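Local coordinates for protein beta-1,3-glucosyltransferase (Paecilomyces sp. J18, PDB 5JVV) that is a fungal carbohydrate-active enzyme of family GH16, built on a curved two-sheet beta-sandwich of the jelly-roll type, at residues P112-I117 against H134-C139; W190-I195 against I232-K237. All coordinates share one frame; numbering follows the deposited sequence.

Interaction 1: P112-I117 against H134-C139; sequences PDDGEI and HTKGNC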
loop_
_atom_site.group_PDB
_atom_site.type_symbol
_atom_site.label_atom_id
_atom_site.label_comp_id
_atom_site.label_asym_id
_atom_site.label_seq_id
_atom_site.Cartn_x
_atom_site.Cartn_y
_atom_site.Cartn_z
ATOM N N PRO A 112 7.224 -6.007 -13.293
ATOM C CA PRO A 112 7.377 -6.535 -11.929
ATOM C C PRO A 112 8.680 -7.284 -11.700
ATOM O O PRO A 112 8.917 -7.813 -10.607
ATOM C CB PRO A 112 6.231 -7.541 -11.842
ATOM C CG PRO A 112 6.160 -8.112 -13.230
ATOM C CD PRO A 112 6.416 -6.916 -14.134
ATOM N N ASP A 113 9.537 -7.318 -12.708
ATOM C CA ASP A 113 10.607 -8.305 -12.701
ATOM C C ASP A 113 11.893 -7.943 -11.953
ATOM O O ASP A 113 12.867 -8.698 -11.986
ATOM C CB ASP A 113 10.858 -8.791 -14.132
ATOM C CG ASP A 113 9.629 -9.468 -14.718
ATOM O OD1 ASP A 113 9.317 -10.598 -14.282
ATOM O OD2 ASP A 113 8.949 -8.870 -15.591
ATOM N N ASP A 114 11.887 -6.806 -11.267
ATOM C CA ASP A 114 12.949 -6.488 -10.311
ATOM C C ASP A 114 12.494 -6.779 -8.888
ATOM O O ASP A 114 13.253 -6.583 -7.926
ATOM C CB ASP A 114 13.358 -5.019 -10.425
ATOM C CG ASP A 114 14.496 -4.807 -11.396
ATOM O OD1 ASP A 114 15.118 -5.809 -11.811
ATOM O OD2 ASP A 114 14.774 -3.635 -11.728
ATOM N N GLY A 115 11.254 -7.237 -8.755
ATOM C CA GLY A 115 10.664 -7.471 -7.444
ATOM C C GLY A 115 10.098 -6.191 -6.850
ATOM O O GLY A 115 10.122 -5.132 -7.489
ATOM N N GLU A 116 9.590 -6.286 -5.622
ATOM C CA GLU A 116 8.952 -5.143 -4.967
ATOM C C GLU A 116 8.724 -5.434 -3.489
ATOM O O GLU A 116 8.744 -6.595 -3.058
ATOM C CB GLU A 116 7.609 -4.825 -5.635
ATOM C CG GLU A 116 6.537 -5.873 -5.393
ATOM C CD GLU A 116 5.341 -5.710 -6.303
ATOM O OE1 GLU A 116 4.287 -5.195 -5.860
ATOM O OE2 GLU A 116 5.447 -6.091 -7.483
ATOM N N ILE A 117 8.515 -4.369 -2.715
ATOM C CA ILE A 117 8.149 -4.490 -1.313
ATOM C C ILE A 117 6.745 -3.929 -1.136
ATOM O O ILE A 117 6.521 -2.747 -1.380
ATOM C CB ILE A 117 9.108 -3.690 -0.410
ATOM C CG1 ILE A 117 10.553 -4.166 -0.586
ATOM C CG2 ILE A 117 8.683 -3.789 1.056
ATOM C CD1 ILE A 117 11.561 -3.130 -0.127
ATOM N N HIS A 134 8.454 -9.616 -3.243
ATOM C CA HIS A 134 8.812 -10.418 -4.404
ATOM C C HIS A 134 10.268 -10.109 -4.671
ATOM O O HIS A 134 10.643 -8.938 -4.751
ATOM C CB HIS A 134 7.981 -10.020 -5.632
ATOM C CG HIS A 134 6.504 -10.196 -5.457
ATOM N ND1 HIS A 134 5.865 -11.395 -5.687
ATOM C CD2 HIS A 134 5.539 -9.319 -5.095
ATOM C CE1 HIS A 134 4.571 -11.250 -5.469
ATOM N NE2 HIS A 134 4.347 -10.001 -5.106
ATOM N N THR A 135 11.094 -11.143 -4.799
ATOM C CA THR A 135 12.526 -10.946 -4.999
ATOM C C THR A 135 12.992 -11.626 -6.277
ATOM O O THR A 135 12.369 -12.588 -6.725
ATOM C CB THR A 135 13.355 -11.512 -3.820
ATOM O OG1 THR A 135 13.094 -12.918 -3.667
ATOM C CG2 THR A 135 13.020 -10.801 -2.514
ATOM N N LYS A 136 14.099 -11.150 -6.850
ATOM C CA LYS A 136 14.705 -11.861 -7.991
ATOM C C LYS A 136 15.388 -13.150 -7.539
ATOM O O LYS A 136 15.261 -14.195 -8.190
ATOM C CB LYS A 136 15.716 -10.970 -8.728
ATOM C CG LYS A 136 15.118 -9.771 -9.455
ATOM C CD LYS A 136 16.192 -8.735 -9.836
ATOM C CE LYS A 136 16.871 -9.069 -11.156
ATOM N NZ LYS A 136 17.936 -8.092 -11.552
ATOM N N GLY A 137 16.112 -13.083 -6.423
ATOM C CA GLY A 137 16.867 -14.227 -5.938
ATOM C C GLY A 137 16.062 -15.206 -5.109
ATOM O O GLY A 137 14.960 -14.898 -4.661
ATOM N N ASN A 138 16.620 -16.398 -4.906
ATOM C CA ASN A 138 16.028 -17.382 -4.005
ATOM C C ASN A 138 16.076 -16.882 -2.569
ATOM O O ASN A 138 17.155 -16.697 -2.000
ATOM C CB ASN A 138 16.791 -18.709 -4.083
ATOM C CG ASN A 138 16.903 -19.243 -5.499
ATOM O OD1 ASN A 138 17.974 -19.681 -5.925
ATOM N ND2 ASN A 138 15.801 -19.203 -6.240
ATOM N N CYS A 139 14.899 -16.659 -1.989
ATOM C CA CYS A 139 14.787 -16.115 -0.642
ATOM C C CYS A 139 13.620 -16.786 0.053
ATOM O O CYS A 139 12.474 -16.636 -0.384
ATOM C CB CYS A 139 14.498 -14.606 -0.703
ATOM S SG CYS A 139 15.816 -13.565 -1.354
HETATM O O HOH W 1 14.486 -8.485 -6.219
HETATM O O HOH W 2 17.575 -5.209 -11.187
#
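At the start of strand 116-121, Glu116 and His134 form one antiparallel hydrogen-bonded pair. Glu116 N gives a 3.0 Å bond to a lone pair of His134 O, while His134 N returns a straighter one to Glu116 O (171° at the hydrogen). This end is tight. The CA of Gly115 presses against His134 O at 3.1 Å, and a beta carbon there would strike that same oxygen; at this residue's backbone angles it would also be jammed against Asp114 O. On one face of the sheet the Glu116 and His134 side chains run side by side. Glu116 takes the crowded chi1 (69°), its CG between backbone N and carbonyl carbon, and this CG meets the imidazole edge at CD2, 3.6 Å away. Beyond it the carboxylate is tilted 64° from the ring, and OE2 is held by Trp111 NE1.

Past the pair the two segments part and water takes over. Pro112 to Gly115 close a type I turn, Gly115 N bonding to Pro112 O. Water 1 spans the gap where direct pairing has ended, donating to Asp114 O and accepting from Lys136 N. On the solvent side the exposed Lys136, bent at chi3, lies alongside Asp114; their salt bridge is long (OD1 to NZ 3.6 Å). Water 2 bridges it, donating to Asp114 OD1 (2.6 Å) and accepting from Lys136 NZ. Glu116, Ile117 and Asp118 open the Glu-x-Asp-x-x-Glu signature of GH16 enzymes, so the tight end of the contact lies where that hallmark strand begins, in the beta-sandwich of this family.

Interaction 2: W190-I195 against I232-K237; sequences WTDEFI and IGKEFK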
loop_
_atom_site.group_PDB
_atom_site.type_symbol
_atom_site.label_atom_id
_atom_site.label_comp_id
_atom_site.label_asym_id
_atom_site.label_seq_id
_atom_site.Cartn_x
_atom_site.Cartn_y
_atom_site.Cartn_z
ATOM N N TRP A 190 14.950 -1.321 6.751
ATOM C CA TRP A 190 15.556 -2.060 5.637
ATOM C C TRP A 190 17.075 -2.089 5.824
ATOM O O TRP A 190 17.723 -1.039 5.823
ATOM C CB TRP A 190 15.150 -1.361 4.332
ATOM C CG TRP A 190 15.831 -1.771 3.039
ATOM C CD1 TRP A 190 16.662 -2.836 2.821
ATOM C CD2 TRP A 190 15.706 -1.095 1.781
ATOM N NE1 TRP A 190 17.060 -2.857 1.500
ATOM C CE2 TRP A 190 16.492 -1.793 0.846
ATOM C CE3 TRP A 190 15.006 0.038 1.361
ATOM C CZ2 TRP A 190 16.601 -1.392 -0.484
ATOM C CZ3 TRP A 190 15.106 0.435 0.039
ATOM C CH2 TRP A 190 15.902 -0.277 -0.868
ATOM N N THR A 191 17.629 -3.288 6.016
ATOM C CA THR A 191 19.080 -3.476 6.138
ATOM C C THR A 191 19.505 -4.508 5.109
ATOM O O THR A 191 18.658 -5.019 4.390
ATOM C CB THR A 191 19.488 -3.980 7.537
ATOM O OG1 THR A 191 19.063 -5.341 7.701
ATOM C CG2 THR A 191 18.880 -3.120 8.624
ATOM N N ASP A 192 20.795 -4.822 5.027
ATOM C CA ASP A 192 21.241 -5.829 4.069
ATOM C C ASP A 192 20.533 -7.150 4.335
ATOM O O ASP A 192 20.141 -7.861 3.405
ATOM C CB ASP A 192 22.752 -6.065 4.185
ATOM C CG ASP A 192 23.580 -5.059 3.403
ATOM O OD1 ASP A 192 23.021 -4.330 2.559
ATOM O OD2 ASP A 192 24.812 -5.014 3.626
ATOM N N GLU A 193 20.363 -7.473 5.611
ATOM C CA GLU A 193 19.904 -8.801 6.000
ATOM C C GLU A 193 18.391 -8.962 5.994
ATOM O O GLU A 193 17.884 -10.066 5.778
ATOM C CB GLU A 193 20.452 -9.147 7.381
ATOM C CG GLU A 193 21.957 -9.342 7.382
ATOM C CD GLU A 193 22.579 -9.168 8.756
ATOM O OE1 GLU A 193 21.835 -8.934 9.733
ATOM O OE2 GLU A 193 23.820 -9.261 8.854
ATOM N N PHE A 194 17.664 -7.877 6.244
ATOM C CA PHE A 194 16.224 -8.008 6.410
ATOM C C PHE A 194 15.430 -6.757 6.069
ATOM O O PHE A 194 15.965 -5.648 6.014
ATOM C CB PHE A 194 15.885 -8.469 7.840
ATOM C CG PHE A 194 16.386 -7.549 8.933
ATOM C CD1 PHE A 194 15.771 -6.321 9.177
ATOM C CD2 PHE A 194 17.436 -7.937 9.747
ATOM C CE1 PHE A 194 16.224 -5.490 10.190
ATOM C CE2 PHE A 194 17.891 -7.113 10.770
ATOM C CZ PHE A 194 17.283 -5.886 10.983
ATOM N N ILE A 195 14.143 -6.962 5.822
ATOM C CA ILE A 195 13.173 -5.880 5.828
ATOM C C ILE A 195 12.160 -6.218 6.907
ATOM O O ILE A 195 11.545 -7.288 6.883
ATOM C CB ILE A 195 12.490 -5.726 4.454
ATOM C CG1 ILE A 195 13.476 -5.085 3.476
ATOM C CG2 ILE A 195 11.242 -4.859 4.568
ATOM C CD1 ILE A 195 13.178 -5.387 2.039
ATOM N N ILE A 232 17.888 -10.421 2.378
ATOM C CA ILE A 232 16.664 -9.864 1.798
ATOM C C ILE A 232 16.846 -8.432 1.278
ATOM O O ILE A 232 16.369 -8.076 0.198
ATOM C CB ILE A 232 15.521 -9.891 2.852
ATOM C CG1 ILE A 232 14.991 -11.315 3.066
ATOM C CG2 ILE A 232 14.378 -8.968 2.460
ATOM C CD1 ILE A 232 14.159 -11.862 1.907
ATOM N N GLY A 233 17.543 -7.605 2.049
ATOM C CA GLY A 233 17.675 -6.203 1.681
ATOM C C GLY A 233 18.631 -5.935 0.532
ATOM O O GLY A 233 18.634 -4.832 -0.026
ATOM N N LYS A 234 19.446 -6.929 0.172
ATOM C CA LYS A 234 20.348 -6.789 -0.967
ATOM C C LYS A 234 19.638 -7.146 -2.269
ATOM O O LYS A 234 20.194 -6.997 -3.360
ATOM C CB LYS A 234 21.592 -7.667 -0.800
ATOM C CG LYS A 234 22.590 -7.194 0.238
ATOM C CD LYS A 234 23.868 -8.029 0.128
ATOM C CE LYS A 234 24.844 -7.741 1.249
ATOM N NZ LYS A 234 26.156 -8.416 0.993
ATOM N N GLU A 235 18.400 -7.613 -2.149
ATOM C CA GLU A 235 17.582 -7.921 -3.319
ATOM C C GLU A 235 17.015 -6.693 -4.010
ATOM O O GLU A 235 16.447 -6.793 -5.103
ATOM C CB GLU A 235 16.422 -8.837 -2.927
ATOM C CG GLU A 235 16.851 -10.227 -2.514
ATOM C CD GLU A 235 17.450 -11.036 -3.661
ATOM O OE1 GLU A 235 18.395 -11.813 -3.400
ATOM O OE2 GLU A 235 16.977 -10.902 -4.812
ATOM N N PHE A 236 17.159 -5.539 -3.371
ATOM C CA PHE A 236 16.538 -4.322 -3.867
ATOM C C PHE A 236 17.537 -3.202 -4.087
ATOM O O PHE A 236 18.364 -2.906 -3.217
ATOM C CB PHE A 236 15.428 -3.873 -2.903
ATOM C CG PHE A 236 14.382 -4.923 -2.683
ATOM C CD1 PHE A 236 13.398 -5.137 -3.632
ATOM C CD2 PHE A 236 14.407 -5.729 -1.552
ATOM C CE1 PHE A 236 12.445 -6.140 -3.457
ATOM C CE2 PHE A 236 13.447 -6.723 -1.363
ATOM C CZ PHE A 236 12.469 -6.924 -2.319
ATOM N N LYS A 237 17.468 -2.595 -5.257
ATOM C CA LYS A 237 18.128 -1.356 -5.533
ATOM C C LYS A 237 17.370 -0.176 -4.914
ATOM O O LYS A 237 16.347 -0.393 -4.423
ATOM C CB LYS A 237 18.254 -1.203 -6.999
ATOM C CG LYS A 237 19.198 -2.253 -7.433
ATOM C CD LYS A 237 19.342 -2.307 -8.876
ATOM C CE LYS A 237 20.471 -3.232 -9.196
ATOM N NZ LYS A 237 20.445 -2.983 -10.595
#
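Gly233, in the short 3-10 turn 232-234, is the hollow into which the 190-195 hairpin fits. Thr191 O fills the place a beta carbon would occupy and receives a CH...O contact from Gly233 CA at 3.1 Å. Beside it the Trp190 indole, swung out by a CG anti to the backbone N (chi1 170°), presents its edge: NE1 donates in the ring plane to a lone pair of Gly233 O (3.0 Å, 169° at the hydrogen). Further along the same rim, CZ2 abuts Phe236 CB at 3.7 Å and CH2 nears Lys237 O. On the side of Ile232 and Phe236, the CD1 methyl of Ile195 sits in the notch formed by Ile232 CG2 (3.8 Å) and Phe236 CE2 (3.7 Å), its side chain crossing both at about a right angle. Toward solvent the extended Lys234 chain passes the Asp192 carboxylate, CE lying 3.6 Å from OD2, while Asp192 OD1 bonds to His83. Backbone bonds from Ile232, Gly233 and Lys234 to the carbonyls of Asp192 and Glu193 are weak. The contact thus seats the turn joining strands 184-190 and 195-201 on the loop leading to strand 240-247, with Leu133 of strand 130-134 and Ile117 of strand 116-121 packed against these apolar side chains.

How the interactions relate
Both contacts lie on the same side of the chain's centre, their own centres about 11 Å apart; both are partly buried and carry a Lys-Asp pair at the surface, a long salt bridge in interaction 1 but beyond salt-bridge distance in interaction 2. Interaction 1 pairs neighbouring strands of the mixed sheet and then loosens into water-bridged polar chemistry; interaction 2 joins a hairpin of the antiparallel sheet to a loop feeding the mixed one, through an indole edge and apolar methyl packing. They meet directly. Ile117 CD1 packs on Ile195 CD1 at 3.5 Å. Gly137 N probably hydrogen-bonds to Glu235 OE2, while the Cys139-Cys230 disulfide ties the 134-139 loop to residues just before 232-237.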